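Local coordinates for ATP12 ATPase (Paracoccus denitrificans, PDB 2R31), which is an ATP12-family chaperone that probably assists the assembly of F1-ATPase, at residues E55-V60 and P70-A75; A88-L93 and F164-L169. All coordinates share one frame; numbering follows the deposited sequence.

Overall arrangement
The two contacts are successive steps along the chain: contact 1 closes before contact 2 opens, and their centres lie about 21 Å apart. Helix 70-82 connects them. Its first turn is bonded to the end of helix 47-58 in contact 1, and further along it packs against helix 163-174, which also faces helix 86-95 in contact 2. The two sites touch where Ser74 O meets Thr167 CG2 at 3.7 Å and Ala75 CB meets the ring atom CE2 of Phe164 at 4.2 Å. Contact 1 is polar and about 17 Å, centre to centre, from the middle of the chain; contact 2 joins apolar side chains, with no hydrogen bond across it, and its centre is about 9 Å from that point.

Contact 1 of 2, residues E55-V60 and P70-A75; sequences EEWQAV and PLTRSA
Glu56, near the end of helix 47-58, sets its carboxylate against the first turn of helix 70-82 in a helix-loop-helix connection, bonding main-chain N-H groups that lack an acceptor one turn earlier in their own helix. At Pro70 the ring suits this first-turn position because its nitrogen has no hydrogen to leave unpaired; its CD lies 3.1 Å from Glu56 OE2. Leu71 N gives its hydrogen to the syn lone pair of Glu56 OE2 over 2.9 Å, at an N-H...O angle of 160°, while its side chain reaches on to Phe233 and Leu236 of helix 214-236. Thr72 binds twice to the other oxygen: its N bonds to Glu56 OE1 on the syn side, 18° out of the carboxylate plane, and its hydroxyl OG1 donates to OE1 at 2.7 Å, nearly along the C-O axis. Three bonds thus fix the rotation of the buried carboxylate, which the helix start would probably stabilise as an anion. The Glu56 chain can reach because it runs extended beyond CG (chi2 -177°). An alanine here would probably leave the N-H groups of Leu71 and Thr72 and the hydroxyl hydrogen of Thr72 without their acceptor. Having donated to Glu56, that hydroxyl can still accept: Trp57 NE1 donates to Thr72 OG1 at 3.0 Å, the oxygen lying somewhat out of the indole plane.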
loop_
_atom_site.group_PDB
_atom_site.type_symbol
_atom_site.label_atom_id
_atom_site.label_comp_id
_atom_site.label_asym_id
_atom_site.label_seq_id
_atom_site.Cartn_x
_atom_site.Cartn_y
_atom_site.Cartn_z
ATOM N N GLU A 55 20.755 -2.642 -2.158
ATOM C CA GLU A 55 20.942 -3.690 -1.159
ATOM C C GLU A 55 20.253 -4.982 -1.556
ATOM O O GLU A 55 20.760 -6.095 -1.304
ATOM C CB GLU A 55 20.487 -3.227 0.228
ATOM C CG GLU A 55 21.294 -2.153 0.913
ATOM C CD GLU A 55 20.666 -1.526 2.131
ATOM O OE1 GLU A 55 19.430 -1.655 2.345
ATOM O OE2 GLU A 55 21.370 -0.847 2.926
ATOM N N GLU A 56 19.056 -4.919 -2.148
ATOM C CA GLU A 56 18.363 -6.122 -2.616
ATOM C C GLU A 56 19.199 -6.859 -3.661
ATOM O O GLU A 56 19.330 -8.083 -3.628
ATOM C CB GLU A 56 16.987 -5.808 -3.183
ATOM C CG GLU A 56 16.011 -5.256 -2.169
ATOM C CD GLU A 56 14.616 -5.018 -2.704
ATOM O OE1 GLU A 56 14.408 -4.922 -3.929
ATOM O OE2 GLU A 56 13.694 -4.897 -1.837
ATOM N N TRP A 57 19.753 -6.141 -4.613
ATOM C CA TRP A 57 20.535 -6.768 -5.689
ATOM C C TRP A 57 21.917 -7.241 -5.196
ATOM O O TRP A 57 22.400 -8.250 -5.667
ATOM C CB TRP A 57 20.650 -5.777 -6.892
ATOM C CG TRP A 57 19.291 -5.727 -7.569
ATOM C CD1 TRP A 57 18.226 -4.938 -7.238
ATOM C CD2 TRP A 57 18.824 -6.554 -8.617
ATOM N NE1 TRP A 57 17.153 -5.186 -8.018
ATOM C CE2 TRP A 57 17.483 -6.210 -8.886
ATOM C CE3 TRP A 57 19.391 -7.593 -9.386
ATOM C CZ2 TRP A 57 16.720 -6.830 -9.845
ATOM C CZ3 TRP A 57 18.642 -8.201 -10.327
ATOM C CH2 TRP A 57 17.316 -7.838 -10.589
ATOM N N GLN A 58 22.488 -6.567 -4.195
ATOM C CA GLN A 58 23.735 -7.025 -3.568
ATOM C C GLN A 58 23.516 -8.274 -2.782
ATOM O O GLN A 58 24.407 -9.137 -2.644
ATOM C CB GLN A 58 24.284 -5.908 -2.667
ATOM C CG GLN A 58 25.556 -6.257 -1.949
ATOM C CD GLN A 58 26.580 -6.892 -2.778
ATOM O OE1 GLN A 58 26.823 -6.835 -3.930
ATOM N NE2 GLN A 58 27.388 -7.711 -2.093
ATOM N N ALA A 59 22.315 -8.482 -2.235
ATOM C CA ALA A 59 22.007 -9.625 -1.400
ATOM C C ALA A 59 21.697 -10.905 -2.178
ATOM O O ALA A 59 21.539 -11.978 -1.602
ATOM C CB ALA A 59 20.813 -9.287 -0.500
ATOM N N VAL A 60 21.549 -10.844 -3.499
ATOM C CA VAL A 60 21.254 -12.018 -4.289
ATOM C C VAL A 60 22.396 -13.000 -4.144
ATOM O O VAL A 60 23.557 -12.663 -4.336
ATOM C CB VAL A 60 21.044 -11.680 -5.766
ATOM C CG1 VAL A 60 20.852 -12.948 -6.597
ATOM C CG2 VAL A 60 19.825 -10.742 -5.932
ATOM N N PRO A 70 11.289 -6.826 -2.387
ATOM C CA PRO A 70 9.993 -6.157 -2.425
ATOM C C PRO A 70 10.029 -4.736 -2.976
ATOM O O PRO A 70 9.039 -4.250 -3.556
ATOM C CB PRO A 70 9.573 -6.149 -0.932
ATOM C CG PRO A 70 10.890 -6.119 -0.206
ATOM C CD PRO A 70 11.718 -7.085 -0.996
ATOM N N LEU A 71 11.134 -4.050 -2.778
ATOM C CA LEU A 71 11.250 -2.668 -3.236
ATOM C C LEU A 71 11.425 -2.613 -4.744
ATOM O O LEU A 71 10.874 -1.754 -5.415
ATOM C CB LEU A 71 12.416 -1.967 -2.542
ATOM C CG LEU A 71 12.328 -1.848 -1.033
ATOM C CD1 LEU A 71 13.659 -1.365 -0.471
ATOM C CD2 LEU A 71 11.189 -0.930 -0.617
ATOM N N THR A 72 12.225 -3.553 -5.288
ATOM C CA THR A 72 12.305 -3.685 -6.744
ATOM C C THR A 72 10.939 -3.952 -7.339
ATOM O O THR A 72 10.566 -3.345 -8.364
ATOM C CB THR A 72 13.297 -4.824 -7.108
ATOM O OG1 THR A 72 14.600 -4.515 -6.640
ATOM C CG2 THR A 72 13.366 -5.012 -8.624
ATOM N N ARG A 73 10.163 -4.850 -6.725
ATOM C CA ARG A 73 8.836 -5.179 -7.191
ATOM C C ARG A 73 7.938 -3.931 -7.204
ATOM O O ARG A 73 7.202 -3.726 -8.179
ATOM C CB ARG A 73 8.245 -6.278 -6.301
ATOM C CG ARG A 73 6.887 -6.835 -6.541
ATOM C CD ARG A 73 6.693 -8.245 -6.022
ATOM N NE ARG A 73 6.324 -8.482 -4.618
ATOM C CZ ARG A 73 7.145 -8.993 -3.733
ATOM N NH1 ARG A 73 8.334 -9.128 -4.330
ATOM N NH2 ARG A 73 7.005 -9.294 -2.436
ATOM N N SER A 74 7.981 -3.129 -6.155
ATOM C CA SER A 74 7.193 -1.896 -6.097
ATOM C C SER A 74 7.647 -0.871 -7.103
ATOM O O SER A 74 6.829 -0.208 -7.740
ATOM C CB SER A 74 7.307 -1.336 -4.667
ATOM O OG SER A 74 6.778 -2.101 -3.670
ATOM N N ALA A 75 8.957 -0.719 -7.289
ATOM C CA ALA A 75 9.463 0.230 -8.274
ATOM C C ALA A 75 9.101 -0.181 -9.683
ATOM O O ALA A 75 8.746 0.670 -10.514
ATOM C CB ALA A 75 10.965 0.380 -8.120
#

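Contact 2 of 2, residues A88-L93 and F164-L169; sequences AVAAML and FGLTAL
Leu166 projects from helix 163-174 towards Val89, Ala90 and Leu93 of helix 86-95. From its CB, which starts the side chain towards the other helix, CG stands anti to the backbone N (chi1 -171°), which carries Leu166 CG outward to within 4.2 Å of Val89 CG1. There the chain forks. Leu166 CD2 sits 3.8 Å from Ala90 N and equally close to Val89 CG1. Alanine suits position 90 because its lone methyl group, with CB 4.1 Å from Leu166 CD2, lets the leucine tip approach so near the backbone. The other arm, Leu166 CD1, passes close to Ala90 CA and meets Leu93 CD1 at 3.8 Å, methyl to methyl. Leucine fits position 93 because one methyl can bridge two successive turns of the partner helix, and its side chain also touches Val173 and Thr174.

This is a helix-helix packing contact between two segments that run in broadly the same direction, their axes 10.8 Å apart at closest approach and crossing at 38°. Across this spacing the leucines and the valine meet through their methyl tips, and no hydrogen bond crosses it. Helix 148-159 covers the same seam through Val158, which touches Ala90, Leu93 and Leu166, while Val82 of helix 70-82 also packs on Leu166.

One turn beyond Leu93's meeting with Leu166, the same Leu93 CD1 serves Leu169 as well, more loosely, with Leu169 CD2 at 4.4 Å.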
loop_
_atom_site.group_PDB
_atom_site.type_symbol
_atom_site.label_atom_id
_atom_site.label_comp_id
_atom_site.label_asym_id
_atom_site.label_seq_id
_atom_site.Cartn_x
_atom_site.Cartn_y
_atom_site.Cartn_z
ATOM N N ALA A 88 -5.884 7.416 -13.904
ATOM C CA ALA A 88 -6.825 6.367 -13.654
ATOM C C ALA A 88 -6.671 5.736 -12.265
ATOM O O ALA A 88 -7.628 5.503 -11.569
ATOM C CB ALA A 88 -6.754 5.265 -14.717
ATOM N N VAL A 89 -5.402 5.447 -11.907
ATOM C CA VAL A 89 -5.149 4.813 -10.607
ATOM C C VAL A 89 -5.550 5.758 -9.476
ATOM O O VAL A 89 -6.156 5.336 -8.483
ATOM C CB VAL A 89 -3.667 4.383 -10.495
ATOM C CG1 VAL A 89 -3.360 3.853 -9.086
ATOM C CG2 VAL A 89 -3.330 3.284 -11.507
ATOM N N ALA A 90 -5.219 7.043 -9.625
ATOM C CA ALA A 90 -5.592 8.011 -8.596
ATOM C C ALA A 90 -7.108 8.081 -8.422
ATOM O O ALA A 90 -7.620 8.159 -7.289
ATOM C CB ALA A 90 -5.021 9.377 -8.913
ATOM N N ALA A 91 -7.858 8.076 -9.522
ATOM C CA ALA A 91 -9.326 8.146 -9.423
ATOM C C ALA A 91 -9.858 6.884 -8.757
ATOM O O ALA A 91 -10.753 6.932 -7.908
ATOM C CB ALA A 91 -9.910 8.328 -10.789
ATOM N N MET A 92 -9.300 5.722 -9.130
ATOM C CA MET A 92 -9.750 4.461 -8.574
ATOM C C MET A 92 -9.523 4.404 -7.064
ATOM O O MET A 92 -10.400 3.973 -6.294
ATOM C CB MET A 92 -9.011 3.326 -9.323
ATOM C CG MET A 92 -9.341 1.924 -8.848
ATOM S SD MET A 92 -8.463 1.368 -7.407
ATOM C CE MET A 92 -6.835 1.216 -8.067
ATOM N N LEU A 93 -8.338 4.827 -6.617
ATOM C CA LEU A 93 -8.058 4.795 -5.179
ATOM C C LEU A 93 -8.918 5.826 -4.466
ATOM O O LEU A 93 -9.474 5.569 -3.370
ATOM C CB LEU A 93 -6.583 4.982 -4.914
ATOM C CG LEU A 93 -5.685 3.846 -5.357
ATOM C CD1 LEU A 93 -4.224 4.227 -5.206
ATOM C CD2 LEU A 93 -6.004 2.551 -4.606
ATOM N N PHE A 164 5.395 7.514 -7.234
ATOM C CA PHE A 164 5.864 6.451 -6.373
ATOM C C PHE A 164 5.070 6.445 -5.063
ATOM O O PHE A 164 4.808 5.358 -4.513
ATOM C CB PHE A 164 7.379 6.584 -6.116
ATOM C CG PHE A 164 8.250 6.005 -7.219
ATOM C CD1 PHE A 164 8.177 6.468 -8.528
ATOM C CD2 PHE A 164 9.113 4.971 -6.957
ATOM C CE1 PHE A 164 8.948 5.932 -9.525
ATOM C CE2 PHE A 164 9.898 4.414 -7.936
ATOM C CZ PHE A 164 9.805 4.891 -9.221
ATOM N N GLY A 165 4.637 7.593 -4.587
ATOM C CA GLY A 165 3.792 7.650 -3.419
ATOM C C GLY A 165 2.421 7.027 -3.663
ATOM O O GLY A 165 1.888 6.320 -2.796
ATOM N N LEU A 166 1.851 7.270 -4.844
ATOM C CA LEU A 166 0.588 6.640 -5.200
ATOM C C LEU A 166 0.718 5.120 -5.257
ATOM O O LEU A 166 -0.174 4.381 -4.853
ATOM C CB LEU A 166 0.113 7.204 -6.566
ATOM C CG LEU A 166 -1.296 6.793 -6.980
ATOM C CD1 LEU A 166 -2.352 7.371 -6.063
ATOM C CD2 LEU A 166 -1.584 7.203 -8.428
ATOM N N THR A 167 1.873 4.661 -5.779
ATOM C CA THR A 167 2.167 3.225 -5.828
ATOM C C THR A 167 2.155 2.643 -4.419
ATOM O O THR A 167 1.560 1.597 -4.189
ATOM C CB THR A 167 3.505 2.980 -6.520
ATOM O OG1 THR A 167 3.450 3.498 -7.861
ATOM C CG2 THR A 167 3.803 1.487 -6.602
ATOM N N ALA A 168 2.819 3.313 -3.486
ATOM C CA ALA A 168 2.851 2.862 -2.095
ATOM C C ALA A 168 1.433 2.842 -1.483
ATOM O O ALA A 168 1.051 1.920 -0.772
ATOM C CB ALA A 168 3.737 3.752 -1.257
ATOM N N LEU A 169 0.645 3.900 -1.743
ATOM C CA LEU A 169 -0.710 3.977 -1.197
ATOM C C LEU A 169 -1.551 2.796 -1.631
ATOM O O LEU A 169 -2.420 2.322 -0.885
ATOM C CB LEU A 169 -1.368 5.303 -1.596
ATOM C CG LEU A 169 -2.789 5.481 -1.107
ATOM C CD1 LEU A 169 -2.855 5.550 0.418
ATOM C CD2 LEU A 169 -3.448 6.712 -1.715
#